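Local coordinates for beta-lactamase inhibitory protein BLIP-I (Streptomyces exfoliatus, PDB 3GMV), which inhibits beta-lactamases, probably by binding tightly as a protein partner to class A enzymes and so blocking access to their active site, at residues 6-11 with 53-58; 124-129 with 133-138; 28-33 with 38-43. All coordinates share one frame; numbering follows the deposited sequence.

Contact 1 (6-11 with 53-58); sequences EKYEQI and GGFSFT. With TAM (tris(hydroxyethyl)aminomethane), chain B.
Y8 and I11 converge on the ring of F55, joining the C-terminal end of helix 5-10 and the residue after it to strand 52-57 through carbon atoms alone. The delta methyl of I11 rests off-centre against the ring in a CH-pi contact, CD1 lying 4.2 Å from the ring centroid of F55 and 30° off its normal. The second branch also grips: I11 CG2 touches F55 CE1 at 3.8 Å, so both methyl branches of I11 come to the F55 ring from the same side, the two side chains crossing at about a right angle. Y8 arrives obliquely, its CD1 3.8 Å from F55 CZ. Its CG is turned anti to the backbone N (chi1 -174°), which swings the ring off the helix flank and down to the strand. There CD1 also approaches G53 CA at 4.4 Å; glycine suits this place because it adds no side chain where the Y8 and F55 rings come close. No hydrogen bond spans the segments, and large apolar groups fit so buried a junction.

In the second shell K66 holds the helix end: its NZ is hydrogen-bonded to Y8 O, near the end of the helix, and to I11 O just beyond it, and it makes a cation-pi contact with the Y8 ring. At the strand's far end T58 CG2 comes within 3.5 Å of TAM O6, in a pocket completed by W64 and P113. Around F55, L63 of strand 63-69 and V20 of helix 17-24 supply further apolar cover, while I23 of the same helix packs on I11. The contact thus lies where helix 5-10 and, beside it, helix 17-24 pack on the sheet of the two-layer alpha/beta sandwich.

Contact 2 (124-129 with 133-138); sequences KYYCAA and LFPPSA
Y126 turns its ring across the hairpin to S137 because its CG stands trans to the backbone N (chi1 166°), and this brings Y126 CE1 to S137 CB at 3.4 Å. S137 holds OG between its own N and carbonyl carbon (chi1 67°), which brings that oxygen to Y126 CE1 as well, the S137 OG to Y126 CE1 distance being 3.5 Å. Serine is small enough to come this close to the tyrosine ring, and the longer ring carries on past it, obliquely, to set Y126 OH 3.5 Å from P135 CD. A128 lies on the same face of the sheet, and its methyl meets the proline as well, A128 CB to P135 CG at 3.8 Å.

The backbone beneath is antiparallel. C127 and A138 form a hydrogen-bonded pair: C127 N donates to A138 O at 2.7 Å, almost straight, and A138 N returns a bond to C127 O at 2.9 Å. A128 with S137 is the following non-hydrogen-bonded pair. Beyond the regular strands A129 N still reaches P136 O at 2.9 Å, with the donor tilted 29° from the carbonyl plane. The prolines suit this end of the loop, since they have no N-H to offer; P136 contributes its carbonyl and a ring whose CB packs on A129 CB at 3.9 Å. Alanines keep the strand end slim enough for this approach.

C127 points to the opposite face from Y126 and closes a disulfide with C105, tying the hairpin to the adjoining strand 105-111, while F140 and V79 pack on it. On the other flank R153 of strand 146-153 donates a hydrogen bond from NE to P135 O and pairs with S137 through the backbone, so the hairpin is held between strand 105-111 and the outermost strand 146-153.

Contact 3 (28-33 with 38-43); sequences AACDTG and DSILCF
F43 and A29 meet around a bridging water that lies at the edge of the F43 ring, in its plane. The water accepts from F43 N at 3.1 Å and donates to A29 O at 2.7 Å. The direct bond from F43 N to A29 O is weak, 3.4 Å long, so the water reinforces a pairing that has begun to splay where the chain leaves helix 26-29.

Next to it C30 and C42 face each other as an antiparallel non-hydrogen-bonded pair, their CA atoms only 4.0 Å apart. Both sulfurs sit anti to their carbonyl carbons (chi1 -54° and -50°), which brings the two SG atoms of C30 and C42 together in a 2.0 Å disulfide with a chi3 of 101°. Cysteine suits this position because the facing CB atoms are close enough for a short covalent tie across the strands.

The motif is a beta hairpin, strands 30-31 and 40-43, at one edge of the sheet. Its regular pair is D31 with L41: D31 N donates to L41 O at 2.8 Å and L41 N to D31 O at 3.0 Å, each nearly in line with the carbonyl. Toward the loop, T32 places its hydroxyl 2.8 Å from S39 O, and G37 O is a competing acceptor for the same proton. G33, with positive phi, occupies a backbone region where glycine is at ease.

I40 CG2 packs against C30 CB on the buried side, where W21 and F17 of helix 17-24 meet I40 and W21 also reaches C30. S39 OG is hydrogen-bonded to S56 OG of the neighbouring strand 52-57.

Overall arrangement
All three contacts serve one antiparallel sheet, but at different depths. Contact 1 is core: four buried residues join helix to strand by apolar touching alone. Contacts 2 and 3 are both hairpins, partly buried, and rely on backbone hydrogen bonds. Their cysteines work differently: in contact 3 the disulfide closes the hairpin on itself, whereas in contact 2 it leads to another strand. Contact 3, at the sheet edge, also takes in a water and exposed polar residues. Contacts 1 and 3 touch, since strands 40-43 and 52-57 are neighbours bridged by C42 and G53; contact 2 stands apart, its centre about 21 Å from that of contact 1.

Contact 1 (6-11 with 53-58)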
ATOM      1  N   GLU A   6       1.898  12.950   1.288  1.00 13.89           N
ATOM      2  CA  GLU A   6       0.807  13.870   1.003  1.00 14.07           C
ATOM      3  C   GLU A   6       0.385  13.813  -0.465  1.00 12.42           C
ATOM      4  O   GLU A   6      -0.813  13.803  -0.752  1.00 12.57           O
ATOM      5  CB  GLU A   6       1.147  15.309   1.456  1.00 14.21           C
ATOM      6  CG  GLU A   6       1.224  15.446   2.979  1.00 19.00           C
ATOM      7  CD  GLU A   6       2.434  14.723   3.627  1.00 23.08           C
ATOM      8  OE1 GLU A   6       3.511  14.586   3.002  1.00 21.44           O
ATOM      9  OE2 GLU A   6       2.301  14.302   4.804  1.00 27.42           O
ATOM     10  N   LYS A   7       1.343  13.756  -1.393  1.00 11.71           N
ATOM     11  CA  LYS A   7       0.994  13.622  -2.815  1.00 11.28           C
ATOM     12  C   LYS A   7       0.274  12.295  -3.085  1.00 10.15           C
ATOM     13  O   LYS A   7      -0.699  12.235  -3.844  1.00  9.87           O
ATOM     14  CB  LYS A   7       2.247  13.781  -3.706  1.00 11.15           C
ATOM     15  CG  LYS A   7       2.779  15.239  -3.647  1.00 13.57           C
ATOM     16  CD  LYS A   7       4.120  15.467  -4.263  1.00 16.44           C
ATOM     17  CE  LYS A   7       4.300  16.983  -4.394  1.00 20.92           C
ATOM     18  NZ  LYS A   7       3.416  17.538  -5.467  1.00 26.12           N
ATOM     19  N   TYR A   8       0.778  11.225  -2.480  1.00  9.37           N
ATOM     20  CA  TYR A   8       0.123   9.907  -2.549  1.00  9.65           C
ATOM     21  C   TYR A   8      -1.359   9.997  -2.183  1.00  9.90           C
ATOM     22  O   TYR A   8      -2.202   9.448  -2.878  1.00 10.24           O
ATOM     23  CB  TYR A   8       0.837   8.919  -1.606  1.00  8.82           C
ATOM     24  CG  TYR A   8       0.372   7.456  -1.650  1.00 10.31           C
ATOM     25  CD1 TYR A   8       0.780   6.604  -2.665  1.00  9.99           C
ATOM     26  CD2 TYR A   8      -0.433   6.934  -0.635  1.00 11.69           C
ATOM     27  CE1 TYR A   8       0.361   5.232  -2.688  1.00  9.99           C
ATOM     28  CE2 TYR A   8      -0.819   5.586  -0.631  1.00 10.29           C
ATOM     29  CZ  TYR A   8      -0.425   4.760  -1.660  1.00  9.07           C
ATOM     30  OH  TYR A   8      -0.809   3.419  -1.677  1.00  8.59           O
ATOM     31  N   GLU A   9      -1.670  10.674  -1.085  1.00  9.81           N
ATOM     32  CA  GLU A   9      -3.062  10.831  -0.647  1.00 10.40           C
ATOM     33  C   GLU A   9      -3.912  11.709  -1.579  1.00 10.80           C
ATOM     34  O   GLU A   9      -5.115  11.497  -1.681  1.00 11.21           O
ATOM     35  CB  GLU A   9      -3.104  11.342   0.807  1.00 12.58           C
ATOM     36  CG  GLU A   9      -2.356  10.384   1.770  1.00 13.84           C
ATOM     37  CD  GLU A   9      -1.915  11.057   3.082  1.00 23.04           C
ATOM     38  OE1 GLU A   9      -2.321  12.214   3.346  1.00 23.79           O
ATOM     39  OE2 GLU A   9      -1.151  10.427   3.834  1.00 21.49           O
ATOM     40  N   GLN A  10      -3.297  12.694  -2.227  1.00  9.73           N
ATOM     41  CA  GLN A  10      -4.003  13.575  -3.149  1.00 10.38           C
ATOM     42  C   GLN A  10      -4.396  12.799  -4.416  1.00 10.72           C
ATOM     43  O   GLN A  10      -5.333  13.197  -5.116  1.00 11.38           O
ATOM     44  CB  GLN A  10      -3.099  14.749  -3.535  1.00 10.51           C
ATOM     45  CG  GLN A  10      -2.958  15.744  -2.397  1.00 12.80           C
ATOM     46  CD  GLN A  10      -1.752  16.615  -2.523  1.00 19.26           C
ATOM     47  OE1 GLN A  10      -1.268  16.868  -3.619  1.00 20.73           O
ATOM     48  NE2 GLN A  10      -1.253  17.094  -1.383  1.00 22.76           N
ATOM     49  N   ILE A  11      -3.639  11.739  -4.714  1.00  8.79           N
ATOM     50  CA  ILE A  11      -3.864  10.904  -5.910  1.00  9.18           C
ATOM     51  C   ILE A  11      -5.037   9.973  -5.612  1.00 10.28           C
ATOM     52  O   ILE A  11      -5.058   9.336  -4.556  1.00 10.60           O
ATOM     53  CB  ILE A  11      -2.587  10.130  -6.286  1.00  9.09           C
ATOM     54  CG1 ILE A  11      -1.602  11.135  -6.906  1.00 10.13           C
ATOM     55  CG2 ILE A  11      -2.875   9.027  -7.314  1.00  7.80           C
ATOM     56  CD1 ILE A  11      -0.120  10.683  -6.899  1.00 10.34           C
ATOM     57  N   GLY A  53       5.756   5.455  -4.332  1.00 11.72           N
ATOM     58  CA  GLY A  53       4.371   5.111  -4.682  1.00 11.31           C
ATOM     59  C   GLY A  53       4.364   4.596  -6.121  1.00 11.06           C
ATOM     60  O   GLY A  53       5.108   5.102  -6.984  1.00 10.53           O
ATOM     61  N   GLY A  54       3.525   3.599  -6.400  1.00 10.12           N
ATOM     62  CA  GLY A  54       3.361   3.086  -7.770  1.00  8.91           C
ATOM     63  C   GLY A  54       1.889   3.195  -8.146  1.00  9.25           C
ATOM     64  O   GLY A  54       1.006   2.947  -7.303  1.00  9.22           O
ATOM     65  N   PHE A  55       1.611   3.577  -9.389  1.00  8.81           N
ATOM     66  CA  PHE A  55       0.249   3.849  -9.819  1.00  8.79           C
ATOM     67  C   PHE A  55       0.017   3.145 -11.146  1.00  9.30           C
ATOM     68  O   PHE A  55       0.810   3.307 -12.076  1.00  8.27           O
ATOM     69  CB  PHE A  55       0.107   5.375  -9.997  1.00  8.76           C
ATOM     70  CG  PHE A  55       0.505   6.105  -8.779  1.00  7.91           C
ATOM     71  CD1 PHE A  55      -0.320   6.073  -7.655  1.00  7.01           C
ATOM     72  CD2 PHE A  55       1.758   6.692  -8.685  1.00 10.49           C
ATOM     73  CE1 PHE A  55       0.067   6.711  -6.469  1.00 10.03           C
ATOM     74  CE2 PHE A  55       2.155   7.351  -7.511  1.00  9.70           C
ATOM     75  CZ  PHE A  55       1.326   7.359  -6.388  1.00  9.13           C
ATOM     76  N   SER A  56      -1.076   2.398 -11.249  1.00  9.44           N
ATOM     77  CA  SER A  56      -1.375   1.686 -12.499  1.00  9.18           C
ATOM     78  C   SER A  56      -2.728   2.084 -13.027  1.00  8.26           C
ATOM     79  O   SER A  56      -3.621   2.473 -12.246  1.00  8.25           O
ATOM     80  CB  SER A  56      -1.297   0.176 -12.301  1.00  9.05           C
ATOM     81  OG  SER A  56       0.053  -0.180 -11.998  1.00 12.65           O
ATOM     82  N   PHE A  57      -2.860   2.010 -14.351  1.00  8.25           N
ATOM     83  CA  PHE A  57      -4.003   2.582 -15.077  1.00  7.10           C
ATOM     84  C   PHE A  57      -4.765   1.568 -15.921  1.00  7.91           C
ATOM     85  O   PHE A  57      -4.183   0.639 -16.423  1.00  7.55           O
ATOM     86  CB  PHE A  57      -3.496   3.712 -15.969  1.00  7.29           C
ATOM     87  CG  PHE A  57      -2.849   4.799 -15.176  1.00  7.82           C
ATOM     88  CD1 PHE A  57      -1.502   4.723 -14.822  1.00  8.50           C
ATOM     89  CD2 PHE A  57      -3.625   5.811 -14.655  1.00  6.56           C
ATOM     90  CE1 PHE A  57      -0.919   5.705 -14.031  1.00 11.08           C
ATOM     91  CE2 PHE A  57      -3.050   6.816 -13.873  1.00  8.32           C
ATOM     92  CZ  PHE A  57      -1.721   6.765 -13.546  1.00  8.68           C
ATOM     93  N   THR A  58      -6.074   1.772 -16.089  1.00  8.13           N
ATOM     94  CA  THR A  58      -6.855   0.880 -16.951  1.00  9.68           C
ATOM     95  C   THR A  58      -6.554   1.192 -18.428  1.00 10.61           C
ATOM     96  O   THR A  58      -5.861   2.153 -18.782  1.00 10.64           O
ATOM     97  CB  THR A  58      -8.364   1.092 -16.748  1.00  9.87           C
ATOM     98  OG1 THR A  58      -8.649   2.427 -17.159  1.00 10.13           O
ATOM     99  CG2 THR A  58      -8.781   0.927 -15.289  1.00 10.92           C
TER
HETATM  100  C   TAM B   1      -7.050  -4.491 -14.513  1.00 40.14           C
HETATM  101  C1  TAM B   1      -6.257  -5.531 -13.750  1.00 40.41           C
HETATM  102  C2  TAM B   1      -8.382  -5.067 -14.989  1.00 40.59           C
HETATM  103  C3  TAM B   1      -6.238  -4.006 -15.696  1.00 40.10           C
HETATM  104  C4  TAM B   1      -6.936  -5.862 -12.431  1.00 39.73           C
HETATM  105  C5  TAM B   1      -8.975  -6.045 -13.978  1.00 41.39           C
HETATM  106  C6  TAM B   1      -6.850  -2.751 -16.311  1.00 39.48           C
HETATM  107  N   TAM B   1      -7.300  -3.361 -13.630  1.00 40.27           N
HETATM  108  O4  TAM B   1      -6.116  -6.811 -11.726  1.00 38.68           O
HETATM  109  O5  TAM B   1      -9.095  -7.358 -14.563  1.00 43.22           O
HETATM  110  O6  TAM B   1      -8.112  -2.461 -15.700  1.00 37.15           O

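Contact 2 (124-129 with 133-138)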
ATOM      1  N   LYS A 124      -4.186  -3.305   1.275  1.00 10.04           N
ATOM      2  CA  LYS A 124      -3.024  -4.060   1.697  1.00 10.29           C
ATOM      3  C   LYS A 124      -2.451  -3.373   2.921  1.00 10.42           C
ATOM      4  O   LYS A 124      -2.083  -2.191   2.855  1.00 10.10           O
ATOM      5  CB  LYS A 124      -1.960  -4.135   0.587  1.00 11.05           C
ATOM      6  CG  LYS A 124      -2.405  -4.971  -0.653  1.00 11.59           C
ATOM      7  CD  LYS A 124      -1.231  -5.260  -1.583  1.00 15.96           C
ATOM      8  CE  LYS A 124      -1.751  -6.033  -2.810  1.00 19.90           C
ATOM      9  NZ  LYS A 124      -0.686  -6.292  -3.840  1.00 23.44           N
ATOM     10  N   TYR A 125      -2.380  -4.115   4.030  1.00  9.33           N
ATOM     11  CA  TYR A 125      -1.775  -3.620   5.256  1.00  8.54           C
ATOM     12  C   TYR A 125      -0.438  -4.302   5.582  1.00  8.63           C
ATOM     13  O   TYR A 125      -0.244  -5.505   5.362  1.00  8.94           O
ATOM     14  CB  TYR A 125      -2.770  -3.784   6.407  1.00  8.00           C
ATOM     15  CG  TYR A 125      -3.853  -2.742   6.449  1.00  8.99           C
ATOM     16  CD1 TYR A 125      -3.609  -1.506   7.029  1.00  9.72           C
ATOM     17  CD2 TYR A 125      -5.125  -2.988   5.904  1.00  9.21           C
ATOM     18  CE1 TYR A 125      -4.615  -0.540   7.094  1.00 11.69           C
ATOM     19  CE2 TYR A 125      -6.142  -2.018   5.966  1.00 12.39           C
ATOM     20  CZ  TYR A 125      -5.856  -0.796   6.558  1.00 14.51           C
ATOM     21  OH  TYR A 125      -6.796   0.193   6.656  1.00 15.78           O
ATOM     22  N   TYR A 126       0.493  -3.511   6.093  1.00  8.20           N
ATOM     23  CA  TYR A 126       1.790  -4.002   6.502  1.00  7.92           C
ATOM     24  C   TYR A 126       1.966  -3.627   7.963  1.00  8.25           C
ATOM     25  O   TYR A 126       1.842  -2.458   8.347  1.00  8.30           O
ATOM     26  CB  TYR A 126       2.834  -3.303   5.650  1.00  8.86           C
ATOM     27  CG  TYR A 126       4.270  -3.438   6.137  1.00  9.30           C
ATOM     28  CD1 TYR A 126       4.969  -4.628   6.018  1.00 12.30           C
ATOM     29  CD2 TYR A 126       4.921  -2.350   6.727  1.00 11.12           C
ATOM     30  CE1 TYR A 126       6.321  -4.719   6.455  1.00 13.61           C
ATOM     31  CE2 TYR A 126       6.241  -2.443   7.154  1.00 12.77           C
ATOM     32  CZ  TYR A 126       6.923  -3.613   7.018  1.00 15.99           C
ATOM     33  OH  TYR A 126       8.227  -3.658   7.483  1.00 17.90           O
ATOM     34  N   CYS A 127       2.198  -4.626   8.794  1.00  8.96           N
ATOM     35  CA  CYS A 127       2.280  -4.380  10.220  1.00  9.12           C
ATOM     36  C   CYS A 127       3.688  -4.676  10.740  1.00  8.81           C
ATOM     37  O   CYS A 127       4.092  -5.847  10.823  1.00  8.67           O
ATOM     38  CB  CYS A 127       1.258  -5.273  10.937  1.00  8.60           C
ATOM     39  SG  CYS A 127      -0.405  -5.063  10.357  1.00 10.45           S
ATOM     40  N   ALA A 128       4.431  -3.638  11.120  1.00  9.49           N
ATOM     41  CA  ALA A 128       5.830  -3.842  11.561  1.00 10.09           C
ATOM     42  C   ALA A 128       5.845  -4.169  13.050  1.00  9.96           C
ATOM     43  O   ALA A 128       5.112  -3.564  13.815  1.00  9.07           O
ATOM     44  CB  ALA A 128       6.631  -2.568  11.327  1.00 10.60           C
ATOM     45  N   ALA A 129       6.691  -5.119  13.452  1.00 10.05           N
ATOM     46  CA  ALA A 129       6.830  -5.473  14.850  1.00 10.79           C
ATOM     47  C   ALA A 129       7.784  -4.522  15.587  1.00 11.68           C
ATOM     48  O   ALA A 129       7.825  -4.523  16.825  1.00 12.56           O
ATOM     49  CB  ALA A 129       7.325  -6.932  14.990  1.00 10.45           C
ATOM     50  N   LEU A 133      14.717  -0.492   9.816  1.00 21.21           N
ATOM     51  CA  LEU A 133      14.703  -1.157   8.516  1.00 22.55           C
ATOM     52  C   LEU A 133      14.464  -2.650   8.664  1.00 22.19           C
ATOM     53  O   LEU A 133      15.017  -3.306   9.568  1.00 22.67           O
ATOM     54  CB  LEU A 133      16.037  -0.963   7.779  1.00 23.39           C
ATOM     55  CG  LEU A 133      16.348   0.382   7.121  1.00 26.42           C
ATOM     56  CD1 LEU A 133      17.771   0.335   6.517  1.00 29.96           C
ATOM     57  CD2 LEU A 133      15.332   0.695   6.038  1.00 28.27           C
ATOM     58  N   PHE A 134      13.676  -3.184   7.745  1.00 21.17           N
ATOM     59  CA  PHE A 134      13.443  -4.607   7.656  1.00 20.27           C
ATOM     60  C   PHE A 134      13.126  -5.237   8.998  1.00 18.10           C
ATOM     61  O   PHE A 134      13.718  -6.222   9.367  1.00 17.65           O
ATOM     62  CB  PHE A 134      14.618  -5.286   6.943  1.00 21.30           C
ATOM     63  CG  PHE A 134      14.701  -4.907   5.482  1.00 25.52           C
ATOM     64  CD1 PHE A 134      13.701  -5.321   4.595  1.00 28.66           C
ATOM     65  CD2 PHE A 134      15.720  -4.096   5.007  1.00 28.31           C
ATOM     66  CE1 PHE A 134      13.740  -4.970   3.244  1.00 28.70           C
ATOM     67  CE2 PHE A 134      15.764  -3.731   3.661  1.00 26.72           C
ATOM     68  CZ  PHE A 134      14.779  -4.169   2.782  1.00 30.15           C
ATOM     69  N   PRO A 135      12.137  -4.688   9.710  1.00 16.52           N
ATOM     70  CA  PRO A 135      11.732  -5.350  10.944  1.00 15.53           C
ATOM     71  C   PRO A 135      10.942  -6.641  10.664  1.00 14.81           C
ATOM     72  O   PRO A 135      10.490  -6.851   9.532  1.00 15.30           O
ATOM     73  CB  PRO A 135      10.820  -4.322  11.599  1.00 15.83           C
ATOM     74  CG  PRO A 135      10.177  -3.578  10.424  1.00 16.04           C
ATOM     75  CD  PRO A 135      11.228  -3.594   9.313  1.00 16.47           C
ATOM     76  N   PRO A 136      10.787  -7.508  11.678  1.00 13.18           N
ATOM     77  CA  PRO A 136       9.815  -8.598  11.566  1.00 12.43           C
ATOM     78  C   PRO A 136       8.450  -7.971  11.253  1.00 11.73           C
ATOM     79  O   PRO A 136       8.202  -6.851  11.656  1.00 11.00           O
ATOM     80  CB  PRO A 136       9.812  -9.209  12.974  1.00 12.56           C
ATOM     81  CG  PRO A 136      11.189  -8.807  13.580  1.00 13.07           C
ATOM     82  CD  PRO A 136      11.377  -7.410  13.029  1.00 12.79           C
ATOM     83  N   SER A 137       7.589  -8.657  10.509  1.00 11.49           N
ATOM     84  CA  SER A 137       6.338  -8.016  10.117  1.00  9.94           C
ATOM     85  C   SER A 137       5.271  -9.037   9.802  1.00  9.53           C
ATOM     86  O   SER A 137       5.541 -10.226   9.665  1.00  9.24           O
ATOM     87  CB  SER A 137       6.539  -7.113   8.891  1.00  9.92           C
ATOM     88  OG  SER A 137       6.857  -7.889   7.740  1.00 11.50           O
ATOM     89  N   ALA A 138       4.050  -8.541   9.717  1.00  8.24           N
ATOM     90  CA  ALA A 138       2.967  -9.310   9.106  1.00  8.85           C
ATOM     91  C   ALA A 138       2.299  -8.463   8.029  1.00  8.40           C
ATOM     92  O   ALA A 138       2.309  -7.221   8.097  1.00 10.17           O
ATOM     93  CB  ALA A 138       1.962  -9.756  10.175  1.00  8.26           C
TER

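Contact 3 (28-33 with 38-43)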
ATOM      1  N   ALA A  28      10.900  15.159 -12.604  1.00 16.84           N
ATOM      2  CA  ALA A  28      11.901  15.211 -11.536  1.00 17.05           C
ATOM      3  C   ALA A  28      11.660  14.182 -10.447  1.00 16.44           C
ATOM      4  O   ALA A  28      12.606  13.767  -9.775  1.00 15.86           O
ATOM      5  CB  ALA A  28      11.992  16.629 -10.934  1.00 17.44           C
ATOM      6  N   ALA A  29      10.405  13.765 -10.252  1.00 14.23           N
ATOM      7  CA  ALA A  29      10.081  12.861  -9.135  1.00 13.76           C
ATOM      8  C   ALA A  29       9.657  11.434  -9.526  1.00 12.62           C
ATOM      9  O   ALA A  29       9.713  10.506  -8.728  1.00 13.00           O
ATOM     10  CB  ALA A  29       8.988  13.499  -8.245  1.00 14.42           C
ATOM     11  N   CYS A  30       9.236  11.264 -10.767  1.00 11.75           N
ATOM     12  CA  CYS A  30       8.583  10.021 -11.171  1.00 10.71           C
ATOM     13  C   CYS A  30       9.175   9.505 -12.467  1.00 11.28           C
ATOM     14  O   CYS A  30       9.906  10.236 -13.170  1.00 12.87           O
ATOM     15  CB  CYS A  30       7.086  10.261 -11.390  1.00 10.59           C
ATOM     16  SG  CYS A  30       6.266  11.017  -9.984  1.00 10.10           S
ATOM     17  N   ASP A  31       8.880   8.245 -12.777  1.00 11.09           N
ATOM     18  CA  ASP A  31       9.290   7.629 -14.030  1.00 11.19           C
ATOM     19  C   ASP A  31       8.188   6.731 -14.570  1.00 10.32           C
ATOM     20  O   ASP A  31       7.343   6.238 -13.829  1.00 10.36           O
ATOM     21  CB  ASP A  31      10.538   6.769 -13.801  1.00 11.85           C
ATOM     22  CG  ASP A  31      11.750   7.600 -13.464  1.00 17.09           C
ATOM     23  OD1 ASP A  31      12.334   8.190 -14.384  1.00 22.25           O
ATOM     24  OD2 ASP A  31      12.146   7.623 -12.287  1.00 22.58           O
ATOM     25  N   THR A  32       8.197   6.539 -15.877  1.00  9.32           N
ATOM     26  CA  THR A  32       7.311   5.603 -16.523  1.00 10.28           C
ATOM     27  C   THR A  32       8.160   4.854 -17.575  1.00 10.31           C
ATOM     28  O   THR A  32       9.306   5.247 -17.862  1.00  9.46           O
ATOM     29  CB  THR A  32       6.086   6.313 -17.180  1.00  9.97           C
ATOM     30  OG1 THR A  32       5.234   5.334 -17.790  1.00 11.58           O
ATOM     31  CG2 THR A  32       6.530   7.281 -18.240  1.00 11.35           C
ATOM     32  N   GLY A  33       7.618   3.752 -18.101  1.00 10.93           N
ATOM     33  CA  GLY A  33       8.334   2.962 -19.102  1.00 11.95           C
ATOM     34  C   GLY A  33       9.482   2.116 -18.563  1.00 13.15           C
ATOM     35  O   GLY A  33       9.629   1.892 -17.348  1.00 12.29           O
ATOM     36  N   ASP A  38       3.549   0.861 -18.612  1.00 11.06           N
ATOM     37  CA  ASP A  38       2.572   1.947 -18.744  1.00 10.60           C
ATOM     38  C   ASP A  38       2.316   2.669 -17.405  1.00  9.98           C
ATOM     39  O   ASP A  38       1.645   3.708 -17.367  1.00  9.55           O
ATOM     40  CB  ASP A  38       1.241   1.408 -19.271  1.00 10.86           C
ATOM     41  CG  ASP A  38       1.319   0.988 -20.744  1.00 12.23           C
ATOM     42  OD1 ASP A  38       2.312   1.285 -21.407  1.00 11.27           O
ATOM     43  OD2 ASP A  38       0.367   0.357 -21.215  1.00 14.37           O
ATOM     44  N   SER A  39       2.832   2.111 -16.312  1.00  9.64           N
ATOM     45  CA  SER A  39       2.551   2.636 -14.975  1.00  9.98           C
ATOM     46  C   SER A  39       3.426   3.842 -14.610  1.00  9.65           C
ATOM     47  O   SER A  39       4.206   4.322 -15.430  1.00 10.34           O
ATOM     48  CB  SER A  39       2.693   1.511 -13.955  1.00  9.86           C
ATOM     49  OG  SER A  39       1.692   0.498 -14.220  1.00  8.69           O
ATOM     50  N   ILE A  40       3.266   4.360 -13.393  1.00  9.13           N
ATOM     51  CA  ILE A  40       4.137   5.442 -12.931  1.00  7.75           C
ATOM     52  C   ILE A  40       4.711   5.003 -11.625  1.00  8.66           C
ATOM     53  O   ILE A  40       3.983   4.437 -10.809  1.00  8.99           O
ATOM     54  CB  ILE A  40       3.292   6.742 -12.676  1.00  8.15           C
ATOM     55  CG1 ILE A  40       2.750   7.287 -14.011  1.00  8.29           C
ATOM     56  CG2 ILE A  40       4.142   7.799 -11.983  1.00  6.99           C
ATOM     57  CD1 ILE A  40       1.715   8.425 -13.872  1.00  6.24           C
ATOM     58  N   LEU A  41       5.976   5.336 -11.364  1.00 10.16           N
ATOM     59  CA  LEU A  41       6.579   5.050 -10.064  1.00 11.05           C
ATOM     60  C   LEU A  41       7.288   6.329  -9.629  1.00 11.92           C
ATOM     61  O   LEU A  41       8.008   6.939 -10.433  1.00 11.89           O
ATOM     62  CB  LEU A  41       7.626   3.944 -10.231  1.00 12.55           C
ATOM     63  CG  LEU A  41       8.355   3.392  -9.007  1.00 15.26           C
ATOM     64  CD1 LEU A  41       7.354   2.774  -8.069  1.00 17.96           C
ATOM     65  CD2 LEU A  41       9.375   2.329  -9.469  1.00 18.35           C
ATOM     66  N   CYS A  42       7.063   6.743  -8.386  1.00 11.54           N
ATOM     67  CA  CYS A  42       7.678   7.971  -7.846  1.00 12.92           C
ATOM     68  C   CYS A  42       8.358   7.611  -6.522  1.00 14.06           C
ATOM     69  O   CYS A  42       7.757   6.964  -5.673  1.00 11.34           O
ATOM     70  CB  CYS A  42       6.622   9.059  -7.595  1.00 12.55           C
ATOM     71  SG  CYS A  42       5.476   9.405  -8.996  1.00 13.10           S
ATOM     72  N   PHE A  43       9.606   8.045  -6.355  1.00 16.41           N
ATOM     73  CA  PHE A  43      10.384   7.794  -5.130  1.00 17.28           C
ATOM     74  C   PHE A  43      10.496   9.082  -4.327  1.00 17.09           C
ATOM     75  O   PHE A  43      10.629  10.145  -4.900  1.00 17.35           O
ATOM     76  CB  PHE A  43      11.787   7.282  -5.484  1.00 18.06           C
ATOM     77  CG  PHE A  43      11.830   5.838  -5.920  1.00 20.18           C
ATOM     78  CD1 PHE A  43      11.883   4.814  -4.989  1.00 23.29           C
ATOM     79  CD2 PHE A  43      11.832   5.505  -7.277  1.00 24.94           C
ATOM     80  CE1 PHE A  43      11.933   3.480  -5.385  1.00 25.07           C
ATOM     81  CE2 PHE A  43      11.880   4.174  -7.681  1.00 24.91           C
ATOM     82  CZ  PHE A  43      11.928   3.160  -6.733  1.00 26.48           C
TER
HETATM   83  O   HOH W   1      11.631   8.669  -8.645  1.00 33.37           O